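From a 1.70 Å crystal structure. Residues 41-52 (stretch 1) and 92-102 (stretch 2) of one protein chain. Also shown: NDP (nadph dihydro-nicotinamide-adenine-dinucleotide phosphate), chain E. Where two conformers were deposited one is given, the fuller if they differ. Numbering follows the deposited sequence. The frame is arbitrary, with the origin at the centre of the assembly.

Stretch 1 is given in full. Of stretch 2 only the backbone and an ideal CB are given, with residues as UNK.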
# COMPACT_ATOMS: atom_id res chain seq x y z
N ILE A 41 6.51 6.13 4.19
CA ILE A 41 5.88 5.20 3.24
C ILE A 41 6.97 4.60 2.36
O ILE A 41 7.85 5.31 1.86
CB ILE A 41 4.78 5.93 2.40
CG1 ILE A 41 5.31 7.12 1.59
CG2 ILE A 41 3.59 6.27 3.31
CD1 ILE A 41 4.20 7.73 0.69
N VAL A 42 6.94 3.28 2.20
CA VAL A 42 7.94 2.57 1.45
C VAL A 42 7.24 1.94 0.23
O VAL A 42 6.18 1.35 0.37
CB VAL A 42 8.51 1.42 2.30
CG1 VAL A 42 9.47 0.65 1.49
CG2 VAL A 42 9.22 2.03 3.54
N MET A 43 7.82 2.12 -0.95
CA MET A 43 7.17 1.66 -2.21
C MET A 43 8.22 1.18 -3.20
O MET A 43 9.40 1.62 -3.19
CB MET A 43 6.36 2.79 -2.80
CG MET A 43 7.17 3.86 -3.46
SD MET A 43 6.27 5.46 -3.64
CE MET A 43 6.39 6.09 -1.93
N GLY A 44 7.77 0.32 -4.12
CA GLY A 44 8.64 -0.07 -5.25
C GLY A 44 8.68 1.03 -6.28
O GLY A 44 7.82 1.93 -6.32
N ARG A 45 9.66 0.95 -7.15
CA ARG A 45 9.80 1.94 -8.19
C ARG A 45 8.59 2.10 -9.13
O ARG A 45 8.24 3.23 -9.47
CB ARG A 45 11.06 1.61 -8.99
CG ARG A 45 11.27 2.63 -10.08
CD ARG A 45 12.21 2.00 -11.07
NE ARG A 45 12.48 2.85 -12.23
CZ ARG A 45 13.64 2.79 -12.91
NH1 ARG A 45 14.62 1.96 -12.49
NH2 ARG A 45 13.82 3.59 -13.97
N ASN A 46 7.91 1.00 -9.52
CA ASN A 46 6.78 1.15 -10.40
C ASN A 46 5.65 1.94 -9.73
O ASN A 46 4.98 2.75 -10.36
CB ASN A 46 6.22 -0.20 -10.86
CG ASN A 46 7.19 -0.96 -11.72
OD1 ASN A 46 8.09 -0.37 -12.31
ND2 ASN A 46 7.00 -2.28 -11.84
N THR A 47 5.42 1.63 -8.45
CA THR A 47 4.39 2.34 -7.69
C THR A 47 4.70 3.83 -7.62
O THR A 47 3.83 4.69 -7.83
CB THR A 47 4.20 1.71 -6.29
OG1 THR A 47 3.58 0.42 -6.50
CG2 THR A 47 3.23 2.55 -5.46
N PHE A 48 5.96 4.16 -7.34
CA PHE A 48 6.29 5.60 -7.35
C PHE A 48 5.93 6.24 -8.70
O PHE A 48 5.42 7.34 -8.73
CB PHE A 48 7.76 5.81 -7.03
CG PHE A 48 8.16 7.27 -7.10
CD1 PHE A 48 7.64 8.18 -6.20
CD2 PHE A 48 9.01 7.71 -8.09
CE1 PHE A 48 7.95 9.55 -6.31
CE2 PHE A 48 9.35 9.07 -8.19
CZ PHE A 48 8.81 9.97 -7.31
N GLU A 49 6.27 5.57 -9.80
CA GLU A 49 6.04 6.16 -11.12
C GLU A 49 4.55 6.32 -11.35
O GLU A 49 4.11 7.31 -11.96
CB GLU A 49 6.72 5.35 -12.22
CG GLU A 49 8.23 5.47 -12.08
CD GLU A 49 8.98 4.77 -13.18
OE1 GLU A 49 8.28 4.15 -14.03
OE2 GLU A 49 10.25 4.82 -13.19
N SER A 50 3.80 5.37 -10.85
CA SER A 50 2.33 5.41 -10.97
C SER A 50 1.73 6.61 -10.18
O SER A 50 0.83 7.33 -10.66
CB SER A 50 1.75 4.08 -10.50
OG SER A 50 0.35 4.04 -10.61
N ILE A 51 2.24 6.85 -8.98
CA ILE A 51 1.77 8.01 -8.20
C ILE A 51 2.17 9.33 -8.87
O ILE A 51 1.37 10.30 -8.91
CB ILE A 51 2.36 7.96 -6.77
CG1 ILE A 51 1.84 6.73 -6.07
CG2 ILE A 51 1.92 9.22 -5.97
CD1 ILE A 51 2.55 6.38 -4.72
N GLY A 52 3.40 9.38 -9.37
CA GLY A 52 3.85 10.48 -10.20
C GLY A 52 4.46 11.69 -9.50
O GLY A 52 4.97 12.59 -10.16
N UNK A 92 5.53 3.40 13.30
CA UNK A 92 4.95 2.50 12.28
C UNK A 92 5.44 2.92 10.91
O UNK A 92 5.39 4.10 10.58
CB UNK A 92 3.42 2.52 12.33
N UNK A 93 5.88 1.93 10.13
CA UNK A 93 6.34 2.09 8.76
C UNK A 93 5.17 1.59 7.88
O UNK A 93 4.56 0.57 8.24
CB UNK A 93 7.64 1.33 8.50
N UNK A 94 4.83 2.28 6.77
CA UNK A 94 3.72 1.80 5.90
C UNK A 94 4.26 1.38 4.54
O UNK A 94 4.77 2.21 3.81
CB UNK A 94 2.65 2.88 5.72
N UNK A 95 4.13 0.08 4.20
CA UNK A 95 4.47 -0.41 2.85
C UNK A 95 3.27 -0.19 1.95
O UNK A 95 2.16 -0.68 2.28
CB UNK A 95 4.87 -1.89 2.87
N UNK A 96 3.43 0.57 0.88
CA UNK A 96 2.26 1.04 0.12
C UNK A 96 2.19 0.39 -1.25
O UNK A 96 1.38 0.79 -2.10
CB UNK A 96 2.30 2.56 -0.03
N UNK A 97 3.08 -0.56 -1.49
CA UNK A 97 3.02 -1.34 -2.73
C UNK A 97 4.33 -1.30 -3.52
O UNK A 97 5.26 -0.62 -3.12
CB UNK A 97 1.88 -0.83 -3.61
N UNK A 98 4.42 -2.00 -4.65
CA UNK A 98 3.29 -2.69 -5.29
C UNK A 98 3.42 -4.17 -4.99
O UNK A 98 3.88 -4.56 -3.93
CB UNK A 98 3.25 -2.44 -6.80
N UNK A 99 2.99 -5.01 -5.94
CA UNK A 99 2.95 -6.47 -5.62
C UNK A 99 4.32 -7.00 -5.18
O UNK A 99 4.42 -7.82 -4.22
CB UNK A 99 2.47 -7.27 -6.84
N UNK A 100 5.40 -6.60 -5.86
CA UNK A 100 6.65 -7.25 -5.51
C UNK A 100 7.05 -6.90 -4.08
O UNK A 100 7.58 -7.75 -3.33
CB UNK A 100 7.76 -6.85 -6.49
N UNK A 101 6.75 -5.68 -3.64
CA UNK A 101 7.11 -5.29 -2.29
C UNK A 101 6.24 -5.94 -1.26
O UNK A 101 6.68 -6.41 -0.19
CB UNK A 101 7.04 -3.77 -2.14
N UNK A 102 4.97 -5.98 -1.56
CA UNK A 102 4.03 -6.73 -0.68
C UNK A 102 4.46 -8.21 -0.51
O UNK A 102 4.39 -8.77 0.58
CB UNK A 102 2.61 -6.67 -1.26
PA NDP E . 6.47 -2.27 -7.54
O1A NDP E . 6.52 -3.28 -6.42
O2A NDP E . 5.78 -0.95 -7.37
O5B NDP E . 7.96 -1.94 -8.13
C5B NDP E . 8.85 -3.04 -8.39
C4B NDP E . 10.21 -2.40 -8.68
O4B NDP E . 10.78 -2.06 -7.41
C3B NDP E . 11.21 -3.44 -9.22
O3B NDP E . 11.05 -3.59 -10.63
C2B NDP E . 12.56 -2.90 -8.79
O2B NDP E . 12.87 -1.68 -9.47
C1B NDP E . 12.19 -2.44 -7.39
N9A NDP E . 12.43 -3.46 -6.35
C8A NDP E . 11.57 -4.44 -6.00
N7A NDP E . 12.05 -5.14 -4.95
C5A NDP E . 13.24 -4.58 -4.61
C6A NDP E . 14.27 -4.78 -3.58
N6A NDP E . 14.21 -5.79 -2.66
N1A NDP E . 15.34 -3.90 -3.63
C2A NDP E . 15.47 -2.89 -4.48
N3A NDP E . 14.57 -2.66 -5.43
C4A NDP E . 13.46 -3.47 -5.52
O3 NDP E . 5.90 -2.95 -8.89
PN NDP E . 4.68 -3.92 -9.29
O1N NDP E . 4.81 -5.20 -8.55
O2N NDP E . 4.60 -3.95 -10.78
O5D NDP E . 3.42 -3.20 -8.66
C5D NDP E . 2.90 -2.05 -9.30
C4D NDP E . 1.40 -2.23 -9.54
O4D NDP E . 0.68 -2.20 -8.26
C3D NDP E . 0.77 -1.12 -10.40
O3D NDP E . -0.26 -1.71 -11.22
C2D NDP E . 0.09 -0.21 -9.38
O2D NDP E . -1.03 0.55 -9.92
C1D NDP E . -0.38 -1.23 -8.38
N1N NDP E . -0.59 -0.73 -7.02
C2N NDP E . -1.79 -0.95 -6.46
C3N NDP E . -1.99 -0.60 -5.15
C7N NDP E . -3.35 -0.85 -4.57
O7N NDP E . -3.49 -0.68 -3.37
N7N NDP E . -4.36 -1.35 -5.29
C4N NDP E . -0.96 0.06 -4.26
C5N NDP E . 0.29 0.16 -4.99
C6N NDP E . 0.41 -0.18 -6.31
P2B NDP E . 14.26 -1.52 -10.29
O1X NDP E . 14.33 -0.07 -10.52
O2X NDP E . 15.28 -2.16 -9.42
O3X NDP E . 14.09 -2.38 -11.51

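Position 92 begins a strand, and its ideal CB has nothing of stretch 1 within 5.5 Å, so the choice stays open; the residue is Glu-92. At 93 the CB points sideways, 5.3 Å from Val-42 CG2, a gap that a branched aliphatic chain could close. Leu-93 does so, its CD2 reaching 3.3 Å from Val-42 CG2.

Position 94 pairs with Ile-41 in a parallel bridge, and its CB lies on the same sheet face as the Ile-41 side chain, 4.3 Å from CG2. Several apolar side chains would suit, valine, isoleucine, leucine and methionine among them. Val-42 N donates to O of 94 at 2.9 Å. The residue is Met-94; its CB packs at 4.2 Å from Ile-41 CG2, while the end of the chain leads away.

Position 95 bridges Val-42 on the other face. An aliphatic chain long enough to turn back toward valine is favoured, among several. Ile-95, with chi1 and chi2 both m, brings CD1 to 3.5 Å from Val-42 CB.

At 96 the backbone N donates to Val-42 O (2.9 Å, 169°). The CB points sideways but has Ile-41 CB at 4.8 Å and Met-43 CB at 4.9 Å, with Ile-51 farther along: an apolar pocket suited to isoleucine, leucine, valine or methionine. In Ile-96, CG2 meets Ile-41 CG2 at 3.9 Å, CG1 meets Met-43 CB at 3.6 Å, and CD1 meets Ile-51 CD1 at 3.7 Å.

Position 97 has phi 125° and psi 178°, where a CB would jam against the preceding carbonyl; it would also lie 2.3 Å from NDP C5N. Only glycine fits, and Gly-97 accepts Gly-44 N at its O (2.9 Å).

A cis peptide precedes 98. The ideal CB of 98 would clash with Thr-47 OG1 (2.9 Å) and NDP O5D (2.0 Å), so glycine is again required. Gly-98 occupies the N-cap position, right before the helix, and its N donates to NDP O1A at 3.0 Å.

Positions 99 and 100 have no stretch 1 atom within 5.5 Å of their ideal CB, but the cofactor lies close by. A small residue or a hydroxyl would serve. Ala-99 donates its N to NDP O5D (3.3 Å); Thr-100 gives both N (3.1 Å) and OG1 (3.2 Å) to NDP O1N.

At 101 the CB points toward stretch 1, 4.6 Å from Gly-44 N, so a medium aliphatic chain suits. Ile-101 places CG1 3.5 Å from Gly-44 N.

Position 102 points sideways, with no stretch 1 atom within 5.5 Å of its ideal CB, so stretch 1 does not decide the choice. Tyr-102 directs OH to 3.4 Å from NDP C4N.

Stretch 2 (92-102) ELMIIGGATIY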
# COMPACT_ATOMS: atom_id res chain seq x y z
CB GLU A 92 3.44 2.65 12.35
CG GLU A 92 2.65 1.71 11.49
CD GLU A 92 1.17 1.88 11.70
OE1 GLU A 92 0.75 2.99 12.13
OE2 GLU A 92 0.40 0.94 11.44
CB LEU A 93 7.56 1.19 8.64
CG LEU A 93 8.31 0.79 7.41
CD1 LEU A 93 7.33 0.06 6.47
CD2 LEU A 93 8.82 2.06 6.85
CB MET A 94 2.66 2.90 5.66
CG MET A 94 2.05 3.54 6.89
SD MET A 94 0.92 2.44 7.79
CE MET A 94 -0.44 2.41 6.65
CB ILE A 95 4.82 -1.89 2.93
CG1 ILE A 95 6.10 -2.15 3.81
CG2 ILE A 95 4.94 -2.47 1.51
CD1 ILE A 95 7.41 -1.81 3.15
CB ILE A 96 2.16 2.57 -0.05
CG1 ILE A 96 3.32 3.15 -0.90
CG2 ILE A 96 2.17 3.21 1.35
CD1 ILE A 96 2.95 4.46 -1.53
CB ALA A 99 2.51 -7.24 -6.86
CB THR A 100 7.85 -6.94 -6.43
OG1 THR A 100 7.45 -6.84 -7.79
CG2 THR A 100 8.77 -8.08 -6.33
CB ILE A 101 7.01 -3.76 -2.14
CG1 ILE A 101 7.89 -3.09 -3.23
CG2 ILE A 101 7.47 -3.43 -0.76
CD1 ILE A 101 9.32 -3.55 -3.33
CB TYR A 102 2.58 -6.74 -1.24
CG TYR A 102 1.88 -5.40 -1.28
CD1 TYR A 102 1.94 -4.50 -0.24
CD2 TYR A 102 1.13 -5.09 -2.41
CE1 TYR A 102 1.26 -3.31 -0.28
CE2 TYR A 102 0.41 -3.88 -2.49
CZ TYR A 102 0.47 -3.02 -1.42
OH TYR A 102 -0.22 -1.86 -1.59
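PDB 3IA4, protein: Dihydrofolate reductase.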